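Local atomic coordinates of peptidoglycan-N-acetylmuramic acid deacetylase PdaC (Bacillus subtilis subsp. subtilis str. 168, PDB entry 6H8L), a protein that removes the acetyl group from N-acetylmuramic acid residues of peptidoglycan, which confers resistance to lysozyme, and also deacylates short chitin oligomers. Residues Leu14-Gly19 / Ala39-Leu44; Gln9-Leu14 / Ala150-Thr155. All blocks are in the same frame, centred on the assembly; numbering follows the deposited sequence.

Overall arrangement
Both contacts use the same central strand, 11-17, in the parallel sheet of the C-terminal deacetylase (NodB homology) part of PdaC. Interaction 1 pairs its C-terminal half with strand 40-43; the centre of this contact is about 4 Å from the centre of the chain. Interaction 2 pairs its N-terminal half with the loop that leads from helix 139-149 into strand 155-159. Their centres lie about 16 Å apart, L14 belongs to both, and T15 CG2 packs 3.7 Å from T155 CG2. Along the chain, interaction 1 is nested within the long loop that interaction 2 closes. Strand 11-17 thus runs from the partly buried contact with the loop toward the zinc ligand D18, tying together early and late parts of the domain.

Interaction 1: Leu14-Gly19 / Ala39-Leu44; sequences LTFDDG and ATFFVL. With ZN (zinc ion), chain C.
The F16 ring lies alongside the F41 ring, the planes 22° apart and the rings strongly offset, with centroids 5.2 Å from each other. F16 CD2 sits over one face of F41, offset toward its rim, while F41 CD2 meets F16 CB at 3.6 Å. In its own plane, the F16 edge takes A39 CB, 3.6 Å from CE2. I28, L29 and L32 of helix 22-34 cover this hydrophobic face.

The helix links the two strands in a beta-alpha-beta crossover, and the strands pair in parallel, T15 with T40, F16 with F41 and D17 with F42, through T40 N to L14 O, F16 N to T40 O and F42 N to F16 O hydrogen bonds. D18 N to F42 O and L44 N to G19 O continue the pairing. One water donates to L14 O and accepts from T40 OG1, which also hydrogen-bonds V186 N.

T15, D17 and F42 share the other face. D17 CG stands beside its own backbone N (chi1 -68°), which brings OD1 within 3.2 Å of F42 CB, with carboxylate and ring 76° apart. That same OD1 forms a salt bridge with R106, which probably helps to position D17, the proton acceptor by similarity. Next to D17, D18 OD1 binds zinc at 2.0 Å, joined by H68 and H72 in the metal site.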
ATOM      1  N   LEU A  14       5.392   2.123  -3.263  1.00 11.59           N
ATOM      2  CA  LEU A  14       4.146   2.799  -3.597  1.00 11.16           C
ATOM      3  C   LEU A  14       2.989   2.056  -2.945  1.00 10.94           C
ATOM      4  O   LEU A  14       2.869   0.834  -3.084  1.00 11.62           O
ATOM      5  CB  LEU A  14       3.953   2.856  -5.113  1.00 13.94           C
ATOM      6  CG  LEU A  14       5.027   3.614  -5.883  1.00 15.02           C
ATOM      7  CD1 LEU A  14       4.784   3.491  -7.382  1.00 18.56           C
ATOM      8  CD2 LEU A  14       5.031   5.071  -5.474  1.00 25.37           C
ATOM      9  N   THR A  15       2.146   2.781  -2.216  1.00 10.58           N
ATOM     10  CA  THR A  15       0.994   2.169  -1.575  1.00  9.71           C
ATOM     11  C   THR A  15      -0.265   2.919  -1.982  1.00 10.92           C
ATOM     12  O   THR A  15      -0.250   4.145  -2.150  1.00 12.12           O
ATOM     13  CB  THR A  15       1.162   2.118  -0.034  1.00 10.29           C
ATOM     14  OG1 THR A  15       1.093   3.434   0.546  1.00 12.43           O
ATOM     15  CG2 THR A  15       2.499   1.493   0.315  1.00 12.09           C
ATOM     16  N   PHE A  16      -1.347   2.164  -2.159  1.00  9.90           N
ATOM     17  CA  PHE A  16      -2.586   2.672  -2.733  1.00 10.81           C
ATOM     18  C   PHE A  16      -3.740   2.296  -1.820  1.00 13.44           C
ATOM     19  O   PHE A  16      -3.980   1.106  -1.580  1.00 13.37           O
ATOM     20  CB  PHE A  16      -2.807   2.099  -4.132  1.00 11.96           C
ATOM     21  CG  PHE A  16      -1.768   2.518  -5.121  1.00 11.20           C
ATOM     22  CD1 PHE A  16      -1.873   3.737  -5.755  1.00 13.15           C
ATOM     23  CD2 PHE A  16      -0.690   1.706  -5.410  1.00 12.22           C
ATOM     24  CE1 PHE A  16      -0.932   4.143  -6.654  1.00 12.65           C
ATOM     25  CE2 PHE A  16       0.267   2.107  -6.317  1.00 14.53           C
ATOM     26  CZ  PHE A  16       0.143   3.333  -6.943  1.00 12.27           C
ATOM     27  N   ASP A  17      -4.468   3.300  -1.336  1.00 11.91           N
ATOM     28  CA  ASP A  17      -5.532   3.105  -0.365  1.00 11.36           C
ATOM     29  C   ASP A  17      -6.895   3.458  -0.958  1.00 12.77           C
ATOM     30  O   ASP A  17      -7.014   4.358  -1.793  1.00 12.95           O
ATOM     31  CB  ASP A  17      -5.303   3.964   0.890  1.00 11.92           C
ATOM     32  CG  ASP A  17      -4.108   3.515   1.702  1.00 14.81           C
ATOM     33  OD1 ASP A  17      -3.398   2.598   1.261  1.00 14.37           O
ATOM     34  OD2 ASP A  17      -3.877   4.087   2.795  1.00 17.41           O
ATOM     35  N   ASP A  18      -7.914   2.728  -0.489  1.00 10.78           N
ATOM     36  CA  ASP A  18      -9.356   2.971  -0.636  1.00 11.15           C
ATOM     37  C   ASP A  18     -10.030   2.219  -1.780  1.00 11.92           C
ATOM     38  O   ASP A  18     -11.251   2.332  -1.947  1.00 11.92           O
ATOM     39  CB  ASP A  18      -9.672   4.463  -0.815  1.00 12.09           C
ATOM     40  CG  ASP A  18      -9.370   5.278   0.413  1.00 13.76           C
ATOM     41  OD1 ASP A  18      -9.058   4.679   1.464  1.00 15.50           O
ATOM     42  OD2 ASP A  18      -9.440   6.527   0.326  1.00 17.64           O
ATOM     43  N   GLY A  19      -9.276   1.422  -2.529  1.00 10.68           N
ATOM     44  CA  GLY A  19      -9.841   0.623  -3.606  1.00  9.86           C
ATOM     45  C   GLY A  19     -10.279  -0.737  -3.099  1.00 11.02           C
ATOM     46  O   GLY A  19     -10.347  -0.959  -1.887  1.00 12.52           O
ATOM     47  N   ALA A  39       3.370  -2.992  -6.099  1.00  9.46           N
ATOM     48  CA  ALA A  39       2.928  -2.042  -5.090  1.00 10.57           C
ATOM     49  C   ALA A  39       2.107  -2.781  -4.046  1.00 10.02           C
ATOM     50  O   ALA A  39       1.940  -4.003  -4.104  1.00 10.76           O
ATOM     51  CB  ALA A  39       2.123  -0.903  -5.710  1.00 11.04           C
ATOM     52  N   THR A  40       1.612  -2.023  -3.068  1.00 10.27           N
ATOM     53  CA  THR A  40       0.806  -2.563  -1.981  1.00  9.69           C
ATOM     54  C   THR A  40      -0.519  -1.824  -1.957  1.00 11.95           C
ATOM     55  O   THR A  40      -0.538  -0.590  -1.916  1.00 11.65           O
ATOM     56  CB  THR A  40       1.520  -2.413  -0.643  1.00 10.70           C
ATOM     57  OG1 THR A  40       2.842  -2.946  -0.760  1.00 12.13           O
ATOM     58  CG2 THR A  40       0.775  -3.155   0.469  1.00 11.29           C
ATOM     59  N   PHE A  41      -1.616  -2.575  -1.966  1.00  9.19           N
ATOM     60  CA  PHE A  41      -2.962  -2.015  -2.017  1.00 10.56           C
ATOM     61  C   PHE A  41      -3.659  -2.286  -0.693  1.00 10.88           C
ATOM     62  O   PHE A  41      -3.840  -3.444  -0.311  1.00 10.67           O
ATOM     63  CB  PHE A  41      -3.761  -2.603  -3.184  1.00 10.95           C
ATOM     64  CG  PHE A  41      -3.212  -2.240  -4.539  1.00 10.66           C
ATOM     65  CD1 PHE A  41      -2.132  -2.929  -5.066  1.00 10.28           C
ATOM     66  CD2 PHE A  41      -3.767  -1.203  -5.276  1.00 11.06           C
ATOM     67  CE1 PHE A  41      -1.612  -2.603  -6.304  1.00  9.67           C
ATOM     68  CE2 PHE A  41      -3.248  -0.864  -6.518  1.00 11.44           C
ATOM     69  CZ  PHE A  41      -2.170  -1.561  -7.029  1.00 10.19           C
ATOM     70  N   PHE A  42      -4.020  -1.225   0.013  1.00 12.11           N
ATOM     71  CA  PHE A  42      -4.783  -1.339   1.249  1.00 10.81           C
ATOM     72  C   PHE A  42      -6.249  -1.144   0.898  1.00 10.26           C
ATOM     73  O   PHE A  42      -6.689  -0.020   0.633  1.00 13.15           O
ATOM     74  CB  PHE A  42      -4.281  -0.333   2.279  1.00 11.40           C
ATOM     75  CG  PHE A  42      -2.918  -0.671   2.814  1.00 11.77           C
ATOM     76  CD1 PHE A  42      -2.777  -1.508   3.914  1.00 11.41           C
ATOM     77  CD2 PHE A  42      -1.772  -0.200   2.192  1.00 11.15           C
ATOM     78  CE1 PHE A  42      -1.530  -1.843   4.396  1.00 12.98           C
ATOM     79  CE2 PHE A  42      -0.517  -0.528   2.676  1.00 14.25           C
ATOM     80  CZ  PHE A  42      -0.394  -1.354   3.781  1.00 12.90           C
ATOM     81  N   VAL A  43      -6.991  -2.238   0.893  1.00 10.68           N
ATOM     82  CA  VAL A  43      -8.318  -2.298   0.295  1.00 10.87           C
ATOM     83  C   VAL A  43      -9.402  -2.196   1.359  1.00 10.65           C
ATOM     84  O   VAL A  43      -9.242  -2.645   2.501  1.00 11.71           O
ATOM     85  CB  VAL A  43      -8.494  -3.597  -0.519  1.00  9.89           C
ATOM     86  CG1 VAL A  43      -7.504  -3.642  -1.659  1.00 11.86           C
ATOM     87  CG2 VAL A  43      -8.322  -4.821   0.371  1.00 13.21           C
ATOM     88  N   LEU A  44     -10.536  -1.636   0.951  1.00 11.23           N
ATOM     89  CA  LEU A  44     -11.752  -1.644   1.757  1.00 12.02           C
ATOM     90  C   LEU A  44     -12.504  -2.948   1.538  1.00 12.21           C
ATOM     91  O   LEU A  44     -12.733  -3.360   0.395  1.00 13.96           O
ATOM     92  CB  LEU A  44     -12.648  -0.467   1.378  1.00 15.63           C
ATOM     93  CG  LEU A  44     -12.226   0.875   1.955  1.00 15.46           C
ATOM     94  CD1 LEU A  44     -12.928   2.003   1.210  1.00 19.04           C
ATOM     95  CD2 LEU A  44     -12.533   0.950   3.443  1.00 15.25           C
TER
HETATM   96 ZN    ZN C 501      -8.666   5.414   3.244  1.00 14.46          ZN
HETATM   97  O   HOH W   1       4.515  -1.017  -1.902  1.00 11.38           O

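Interaction 2: Gln9-Leu14 / Ala150-Thr155; sequences QKVIAL and AGDGRT
A type II beta turn, G151 to R154, docks beside the start of the central strand 11-17, just ahead of the parallel pairing of strand 155-159 with that strand. R154 N closes the turn on G151 O, and G153 occupies its positive-phi position. The turn grips V11 at both backbone polar atoms: V11 N donates to D152 OD1 at 2.9 Å, and V11 O accepts from G153 N at 2.8 Å. D152 CG is anti to the backbone N (chi1 173°), a torsion that carries the carboxylate alongside V11. Its OD1 meets the N-H on the anti side, 19° out of the carboxylate plane. Further along, A13 N donates to R154 O at 3.0 Å in a nearly straight bond (169°), and A13 and T155 form a parallel beta bridge (CA to CA 4.6 Å). I12 extends over the loop instead, its CG1 3.3 Å from R154 O and its CD1 3.9 Å from A150 CB, just after helix 139-149. D152 OD2 has a salt bridge to R196 of helix 186-197. With OD1 taking the V11 N-H and OD2 paired with the R196 guanidinium, D152 is probably ionised and links the strand to the C-terminal helix.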
ATOM      1  N   GLN A   9      20.581  -1.568  -4.714  1.00 20.16           N
ATOM      2  CA  GLN A   9      19.971  -0.583  -5.590  1.00 21.38           C
ATOM      3  C   GLN A   9      18.812   0.093  -4.866  1.00 15.76           C
ATOM      4  O   GLN A   9      18.341  -0.370  -3.820  1.00 15.54           O
ATOM      5  CB  GLN A   9      19.510  -1.235  -6.897  1.00 21.88           C
ATOM      6  CG  GLN A   9      20.664  -1.651  -7.805  1.00 27.03           C
ATOM      7  CD  GLN A   9      21.518  -0.468  -8.233  1.00 46.06           C
ATOM      8  OE1 GLN A   9      21.017   0.647  -8.390  1.00 53.47           O
ATOM      9  NE2 GLN A   9      22.816  -0.701  -8.408  1.00 47.69           N
ATOM     10  N   LYS A  10      18.367   1.211  -5.433  1.00 16.10           N
ATOM     11  CA  LYS A  10      17.292   1.983  -4.829  1.00 16.39           C
ATOM     12  C   LYS A  10      15.996   1.191  -4.799  1.00 14.12           C
ATOM     13  O   LYS A  10      15.681   0.435  -5.725  1.00 15.70           O
ATOM     14  CB  LYS A  10      17.071   3.287  -5.596  1.00 19.56           C
ATOM     15  CG  LYS A  10      18.206   4.276  -5.479  1.00 20.20           C
ATOM     16  CD  LYS A  10      17.810   5.640  -6.031  1.00 23.38           C
ATOM     17  CE  LYS A  10      17.469   5.574  -7.510  1.00 21.81           C
ATOM     18  NZ  LYS A  10      18.600   5.079  -8.341  1.00 29.19           N
ATOM     19  N   VAL A  11      15.245   1.379  -3.716  1.00 13.80           N
ATOM     20  CA  VAL A  11      13.939   0.765  -3.528  1.00 13.09           C
ATOM     21  C   VAL A  11      12.977   1.828  -3.027  1.00 13.47           C
ATOM     22  O   VAL A  11      13.373   2.792  -2.363  1.00 12.62           O
ATOM     23  CB  VAL A  11      13.991  -0.415  -2.535  1.00 17.18           C
ATOM     24  CG1 VAL A  11      14.897  -1.516  -3.065  1.00 16.31           C
ATOM     25  CG2 VAL A  11      14.452   0.073  -1.164  1.00 15.24           C
ATOM     26  N   ILE A  12      11.700   1.645  -3.351  1.00 12.70           N
ATOM     27  CA  ILE A  12      10.652   2.545  -2.888  1.00 11.76           C
ATOM     28  C   ILE A  12       9.346   1.768  -2.892  1.00 12.65           C
ATOM     29  O   ILE A  12       9.151   0.858  -3.709  1.00 11.90           O
ATOM     30  CB  ILE A  12      10.602   3.820  -3.772  1.00 11.92           C
ATOM     31  CG1 ILE A  12       9.744   4.903  -3.136  1.00 12.85           C
ATOM     32  CG2 ILE A  12      10.142   3.481  -5.193  1.00 13.91           C
ATOM     33  CD1 ILE A  12      10.001   6.271  -3.760  1.00 16.70           C
ATOM     34  N   ALA A  13       8.452   2.110  -1.955  1.00 10.14           N
ATOM     35  CA  ALA A  13       7.180   1.411  -1.782  1.00 10.43           C
ATOM     36  C   ALA A  13       6.025   2.349  -2.113  1.00 12.03           C
ATOM     37  O   ALA A  13       5.719   3.264  -1.341  1.00 14.13           O
ATOM     38  CB  ALA A  13       7.047   0.866  -0.361  1.00 12.30           C
ATOM     39  N   LEU A  14       5.392   2.123  -3.263  1.00 11.59           N
ATOM     40  CA  LEU A  14       4.146   2.799  -3.597  1.00 11.16           C
ATOM     41  C   LEU A  14       2.989   2.056  -2.945  1.00 10.94           C
ATOM     42  O   LEU A  14       2.869   0.834  -3.084  1.00 11.62           O
ATOM     43  CB  LEU A  14       3.953   2.856  -5.113  1.00 13.94           C
ATOM     44  CG  LEU A  14       5.027   3.614  -5.883  1.00 15.02           C
ATOM     45  CD1 LEU A  14       4.784   3.491  -7.382  1.00 18.56           C
ATOM     46  CD2 LEU A  14       5.031   5.071  -5.474  1.00 25.37           C
ATOM     47  N   ALA A 150      10.379  11.848  -3.214  1.00 15.87           N
ATOM     48  CA  ALA A 150      10.783  10.460  -3.360  1.00 16.15           C
ATOM     49  C   ALA A 150      12.236  10.289  -2.955  1.00 17.14           C
ATOM     50  O   ALA A 150      13.068  11.175  -3.163  1.00 16.10           O
ATOM     51  CB  ALA A 150      10.585   9.993  -4.799  1.00 14.58           C
ATOM     52  N   GLY A 151      12.529   9.141  -2.362  1.00 14.42           N
ATOM     53  CA  GLY A 151      13.890   8.770  -2.054  1.00 15.88           C
ATOM     54  C   GLY A 151      13.929   7.302  -1.719  1.00 13.10           C
ATOM     55  O   GLY A 151      12.895   6.674  -1.466  1.00 15.02           O
ATOM     56  N   ASP A 152      15.138   6.754  -1.741  1.00 13.08           N
ATOM     57  CA  ASP A 152      15.324   5.359  -1.388  1.00 12.55           C
ATOM     58  C   ASP A 152      14.712   5.073  -0.026  1.00 16.88           C
ATOM     59  O   ASP A 152      14.836   5.865   0.910  1.00 16.24           O
ATOM     60  CB  ASP A 152      16.808   5.005  -1.376  1.00 18.93           C
ATOM     61  CG  ASP A 152      17.057   3.618  -0.841  1.00 19.45           C
ATOM     62  OD1 ASP A 152      16.858   2.652  -1.605  1.00 15.71           O
ATOM     63  OD2 ASP A 152      17.433   3.495   0.346  1.00 26.25           O
ATOM     64  N   GLY A 153      14.031   3.941   0.066  1.00 13.51           N
ATOM     65  CA  GLY A 153      13.501   3.459   1.323  1.00 14.58           C
ATOM     66  C   GLY A 153      12.210   4.091   1.781  1.00 14.84           C
ATOM     67  O   GLY A 153      11.709   3.714   2.848  1.00 16.42           O
ATOM     68  N   ARG A 154      11.646   5.019   1.019  1.00 12.54           N
ATOM     69  CA  ARG A 154      10.448   5.736   1.422  1.00 14.11           C
ATOM     70  C   ARG A 154       9.191   5.002   0.966  1.00 14.07           C
ATOM     71  O   ARG A 154       9.231   4.143   0.085  1.00 13.45           O
ATOM     72  CB  ARG A 154      10.495   7.161   0.871  1.00 13.71           C
ATOM     73  CG  ARG A 154      11.582   7.966   1.569  1.00 16.94           C
ATOM     74  CD  ARG A 154      11.451   9.454   1.353  1.00 21.39           C
ATOM     75  NE  ARG A 154      12.473  10.174   2.109  1.00 17.90           N
ATOM     76  CZ  ARG A 154      13.329  11.067   1.628  1.00 18.84           C
ATOM     77  NH1 ARG A 154      14.177  11.636   2.472  1.00 19.96           N
ATOM     78  NH2 ARG A 154      13.350  11.400   0.339  1.00 21.75           N
ATOM     79  N   THR A 155       8.084   5.317   1.640  1.00 12.75           N
ATOM     80  CA  THR A 155       6.776   4.717   1.401  1.00 11.99           C
ATOM     81  C   THR A 155       5.820   5.844   1.045  1.00 14.24           C
ATOM     82  O   THR A 155       5.641   6.777   1.835  1.00 15.19           O
ATOM     83  CB  THR A 155       6.298   3.950   2.644  1.00 14.55           C
ATOM     84  OG1 THR A 155       7.227   2.908   2.955  1.00 16.26           O
ATOM     85  CG2 THR A 155       4.923   3.328   2.437  1.00 14.20           C
TER